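Local coordinates for protein CurH (Lyngbya majuscula, PDB 3KG7) that catalyses the removal of water from beta-hydroxyacyl intermediates as a dehydratase domain of the curacin polyketide synthase, at the interface of chains A and B. Numbering follows the deposited sequence. Chains: chain A/B, CurH.

Contact 1 and contact 2 are neighbouring parts of one two-fold symmetric interface between identical CurH chains, the centres of their C-alpha atoms about 8 Å apart. They share A:Leu18 and A:Ser20, and both draw on strand 86-92 of chain B. The end of strand 14-17 of chain A and the loop after it thus work in two ways. In contact 1 their backbone and A:Ala19 dock on chain B by hydrogen bonds and a ring face, whereas in contact 2 the side chain of A:Leu18 joins an aliphatic cluster. Polar registration beside greasy packing, each with a symmetry-related twin, probably helps to hold the pair together.

Contact 1: the interface of chains A and B. Residues chain A 17-20; chain B 89, 106, 116.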
loop_
_atom_site.group_PDB
_atom_site.type_symbol
_atom_site.label_atom_id
_atom_site.label_comp_id
_atom_site.label_asym_id
_atom_site.label_seq_id
_atom_site.Cartn_x
_atom_site.Cartn_y
_atom_site.Cartn_z
ATOM N N GLU A 17 3.888 0.012 5.603
ATOM C CA GLU A 17 5.022 0.891 5.365
ATOM C C GLU A 17 5.592 0.602 3.991
ATOM O O GLU A 17 5.937 -0.540 3.679
ATOM C CB GLU A 17 6.111 0.692 6.406
ATOM C CG GLU A 17 5.770 1.196 7.770
ATOM C CD GLU A 17 6.840 0.846 8.775
ATOM O OE1 GLU A 17 7.238 1.747 9.549
ATOM O OE2 GLU A 17 7.288 -0.328 8.789
ATOM N N LEU A 18 5.690 1.644 3.168
ATOM C CA LEU A 18 6.197 1.486 1.801
ATOM C C LEU A 18 7.704 1.414 1.779
ATOM O O LEU A 18 8.393 2.289 2.292
ATOM C CB LEU A 18 5.687 2.582 0.863
ATOM C CG LEU A 18 4.295 2.348 0.253
ATOM C CD1 LEU A 18 3.180 2.429 1.263
ATOM C CD2 LEU A 18 4.048 3.369 -0.813
ATOM N N ALA A 19 8.199 0.334 1.197
ATOM C CA ALA A 19 9.623 0.074 1.084
ATOM C C ALA A 19 10.312 1.165 0.298
ATOM O O ALA A 19 11.393 1.634 0.658
ATOM C CB ALA A 19 9.836 -1.250 0.367
ATOM N N SER A 20 9.669 1.551 -0.794
ATOM C CA SER A 20 10.305 2.372 -1.813
ATOM C C SER A 20 10.456 3.839 -1.413
ATOM O O SER A 20 11.486 4.455 -1.697
ATOM C CB SER A 20 9.559 2.249 -3.151
ATOM O OG SER A 20 8.273 2.828 -3.073
ATOM N N GLN B 89 7.959 -6.678 -1.112
ATOM C CA GLN B 89 7.078 -5.722 -1.775
ATOM C C GLN B 89 7.472 -5.551 -3.228
ATOM O O GLN B 89 8.619 -5.207 -3.525
ATOM C CB GLN B 89 7.115 -4.366 -1.068
ATOM C CG GLN B 89 6.393 -4.344 0.269
ATOM C CD GLN B 89 6.153 -2.945 0.802
ATOM O OE1 GLN B 89 6.481 -1.956 0.152
ATOM N NE2 GLN B 89 5.581 -2.857 1.996
ATOM N N PHE B 106 11.481 -5.037 -3.460
ATOM C CA PHE B 106 12.235 -4.820 -2.227
ATOM C C PHE B 106 11.851 -5.871 -1.194
ATOM O O PHE B 106 10.731 -6.391 -1.226
ATOM C CB PHE B 106 11.901 -3.442 -1.640
ATOM C CG PHE B 106 12.490 -2.283 -2.398
ATOM C CD1 PHE B 106 13.593 -1.599 -1.895
ATOM C CD2 PHE B 106 11.931 -1.853 -3.599
ATOM C CE1 PHE B 106 14.145 -0.511 -2.588
ATOM C CE2 PHE B 106 12.479 -0.770 -4.302
ATOM C CZ PHE B 106 13.581 -0.099 -3.796
ATOM N N TRP B 116 15.520 -1.794 4.042
ATOM C CA TRP B 116 15.005 -2.412 2.829
ATOM C C TRP B 116 16.122 -2.679 1.824
ATOM O O TRP B 116 16.970 -1.820 1.590
ATOM C CB TRP B 116 13.946 -1.520 2.180
ATOM C CG TRP B 116 12.626 -1.399 2.906
ATOM C CD1 TRP B 116 12.207 -0.342 3.662
ATOM C CD2 TRP B 116 11.541 -2.347 2.907
ATOM N NE1 TRP B 116 10.937 -0.574 4.147
ATOM C CE2 TRP B 116 10.505 -1.795 3.699
ATOM C CE3 TRP B 116 11.341 -3.605 2.316
ATOM C CZ2 TRP B 116 9.285 -2.455 3.908
ATOM C CZ3 TRP B 116 10.130 -4.265 2.535
ATOM C CH2 TRP B 116 9.121 -3.687 3.323
#
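A:Ala19 and the backbone beside it dock against B:Gln89, B:Phe106 and B:Trp116, a knob-in-niche part of a two-fold symmetric interface between identical chains that helps to join them in the deposited assembly. The carboxamide of B:Gln89 reads the strand end and the loop through both its ends. Its NE2 donates to the carbonyl A:Glu17 O at 2.9 Å, while its OE1 accepts from A:Ala19 N at 3.0 Å. The second bond is nearly straight (170° at the hydrogen), yet the donor stands above the carbonyl plane, 40° out of it. Because one end gives and the other receives, the pair fixes which way round the amide lies. CG of B:Gln89 is anti to its carbonyl carbon (chi1 -73°), and the chain then runs extended to carry the amide across.

The methyl CB of A:Ala19 points into the niche, over the six-membered ring of B:Trp116, with CA over the five-membered ring. From another side, B:Phe106 CB touches A:Ala19 CB at 3.6 Å; the phenyl ring leads away from the methyl toward A:Ser20. Were B:Trp116 an alanine, the A:Ala19 methyl would probably lose the indole face it rests on, leaving a gap beside the loop and setting it freer to shift. The site thus gives the protein a shape-matched, hydrogen-bonded seat for its partner's loop, plausibly helping to set the register of the pair, if it is the pairing used in the synthase.

Contact 2: the interface of chains A and B. Residues chain A 16, 18, 20, 25, 91; chain B 18, 21, 25, 91.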
loop_
_atom_site.group_PDB
_atom_site.type_symbol
_atom_site.label_atom_id
_atom_site.label_comp_id
_atom_site.label_asym_id
_atom_site.label_seq_id
_atom_site.Cartn_x
_atom_site.Cartn_y
_atom_site.Cartn_z
ATOM N N LEU A 16 0.589 -0.128 6.536
ATOM C CA LEU A 16 1.580 -0.638 5.604
ATOM C C LEU A 16 2.641 0.417 5.400
ATOM O O LEU A 16 2.334 1.575 5.088
ATOM C CB LEU A 16 0.960 -1.053 4.259
ATOM C CG LEU A 16 1.864 -1.689 3.183
ATOM C CD1 LEU A 16 2.501 -3.020 3.633
ATOM C CD2 LEU A 16 1.085 -1.918 1.917
ATOM N N LEU A 18 5.690 1.644 3.168
ATOM C CA LEU A 18 6.197 1.486 1.801
ATOM C C LEU A 18 7.704 1.414 1.779
ATOM O O LEU A 18 8.393 2.289 2.292
ATOM C CB LEU A 18 5.687 2.582 0.863
ATOM C CG LEU A 18 4.295 2.348 0.253
ATOM C CD1 LEU A 18 3.180 2.429 1.263
ATOM C CD2 LEU A 18 4.048 3.369 -0.813
ATOM N N SER A 20 9.669 1.551 -0.794
ATOM C CA SER A 20 10.305 2.372 -1.813
ATOM C C SER A 20 10.456 3.839 -1.413
ATOM O O SER A 20 11.486 4.455 -1.697
ATOM C CB SER A 20 9.559 2.249 -3.151
ATOM O OG SER A 20 8.273 2.828 -3.073
ATOM N N ILE A 25 0.745 3.914 4.625
ATOM C CA ILE A 25 -0.651 3.841 4.245
ATOM C C ILE A 25 -1.445 3.139 5.339
ATOM O O ILE A 25 -1.088 2.051 5.761
ATOM C CB ILE A 25 -0.797 3.020 2.932
ATOM C CG1 ILE A 25 -0.381 3.853 1.732
ATOM C CG2 ILE A 25 -2.235 2.519 2.730
ATOM C CD1 ILE A 25 -1.494 4.751 1.244
HETATM N N MSE A 91 -3.002 8.407 3.664
HETATM C CA MSE A 91 -1.618 8.344 3.203
HETATM C C MSE A 91 -0.750 9.361 3.959
HETATM O O MSE A 91 -0.967 10.575 3.877
HETATM C CB MSE A 91 -1.572 8.546 1.682
HETATM C CG MSE A 91 -0.204 8.828 1.097
HETATM SE SE MSE A 91 0.798 7.248 0.549
HETATM C CE MSE A 91 0.012 6.954 -1.210
ATOM N N LEU B 18 -2.875 2.275 -4.650
ATOM C CA LEU B 18 -2.630 3.517 -3.938
ATOM C C LEU B 18 -3.469 4.634 -4.494
ATOM O O LEU B 18 -3.421 4.941 -5.677
ATOM C CB LEU B 18 -1.142 3.850 -3.922
ATOM C CG LEU B 18 -0.357 2.763 -3.184
ATOM C CD1 LEU B 18 1.065 3.196 -2.998
ATOM C CD2 LEU B 18 -1.001 2.441 -1.831
ATOM N N THR B 21 -1.332 7.965 -5.869
ATOM C CA THR B 21 -0.402 7.905 -6.993
ATOM C C THR B 21 -0.916 7.122 -8.208
ATOM O O THR B 21 -0.485 7.359 -9.343
ATOM C CB THR B 21 0.892 7.208 -6.551
ATOM O OG1 THR B 21 0.600 5.845 -6.229
ATOM C CG2 THR B 21 1.494 7.886 -5.320
ATOM N N ILE B 25 0.876 -1.935 -5.078
ATOM C CA ILE B 25 1.857 -2.690 -4.298
ATOM C C ILE B 25 1.326 -4.085 -4.106
ATOM O O ILE B 25 0.175 -4.259 -3.725
ATOM C CB ILE B 25 2.133 -2.103 -2.886
ATOM C CG1 ILE B 25 2.439 -0.616 -2.945
ATOM C CG2 ILE B 25 3.323 -2.803 -2.219
ATOM C CD1 ILE B 25 2.385 0.045 -1.580
HETATM N N MSE B 91 6.588 -3.236 -6.309
HETATM C CA MSE B 91 5.964 -1.948 -6.553
HETATM C C MSE B 91 5.813 -1.709 -8.060
HETATM O O MSE B 91 6.799 -1.673 -8.806
HETATM C CB MSE B 91 6.784 -0.855 -5.858
HETATM C CG MSE B 91 6.339 0.589 -6.101
HETATM SE SE MSE B 91 4.688 1.128 -5.178
HETATM C CE MSE B 91 5.345 2.816 -4.426
#
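A:Leu18 meets B:Leu18, B:Ile25 and B:Met91 in an aliphatic cluster close to the two-fold axis. The leucine can be followed outward. Its CB stands back, 4.8 Å from B:Ile25 CD1, and serves mainly to lead the branch toward the partner. CG is the first atom in firm contact, 3.5 Å from B:Ile25 CD1, the tip of an isoleucine whose side chain passes at a slant. There the chain forks. One branch, A:Leu18 CD1, turns back toward its own subunit, 3.9 Å from A:Ile25 CG1, and still touches the B:Ile25 tip. CD2 goes forward and meets B:Leu18 CD1 at 3.7 Å, the two leucines reaching toward each other tip to tip. CD2 also touches the B:Ile25 tip and has the terminal methyl B:Met91 CE at 3.9 Å, so B:Leu18, B:Ile25 and B:Met91 all pack on this one methyl.

B:Met91, a selenomethionine, starts with CG anti to its backbone N (chi1 175°) and then bends at its next two torsions, which brings its methyl against CD2 of A:Leu18 and close to the hydroxyl-bearing side chain of A:Ser20. In the reverse direction, the other branch of B:Leu18, CD2, lies 3.9 Å from A:Ile25 CD1, with A:Met91 and B:Thr21 at the margin.

The two copies do not match exactly: chi2 is 69° in A:Leu18 but -172° in B:Leu18, and the isoleucines differ in chi2 too. As modelled at this resolution, the symmetry of the backbones is met by unlike side-chain packing. In the double hotdog fold the cluster is built from the loop after strand 14-17 together with strands 24-30 and 86-92, on the side of each domain that faces its partner.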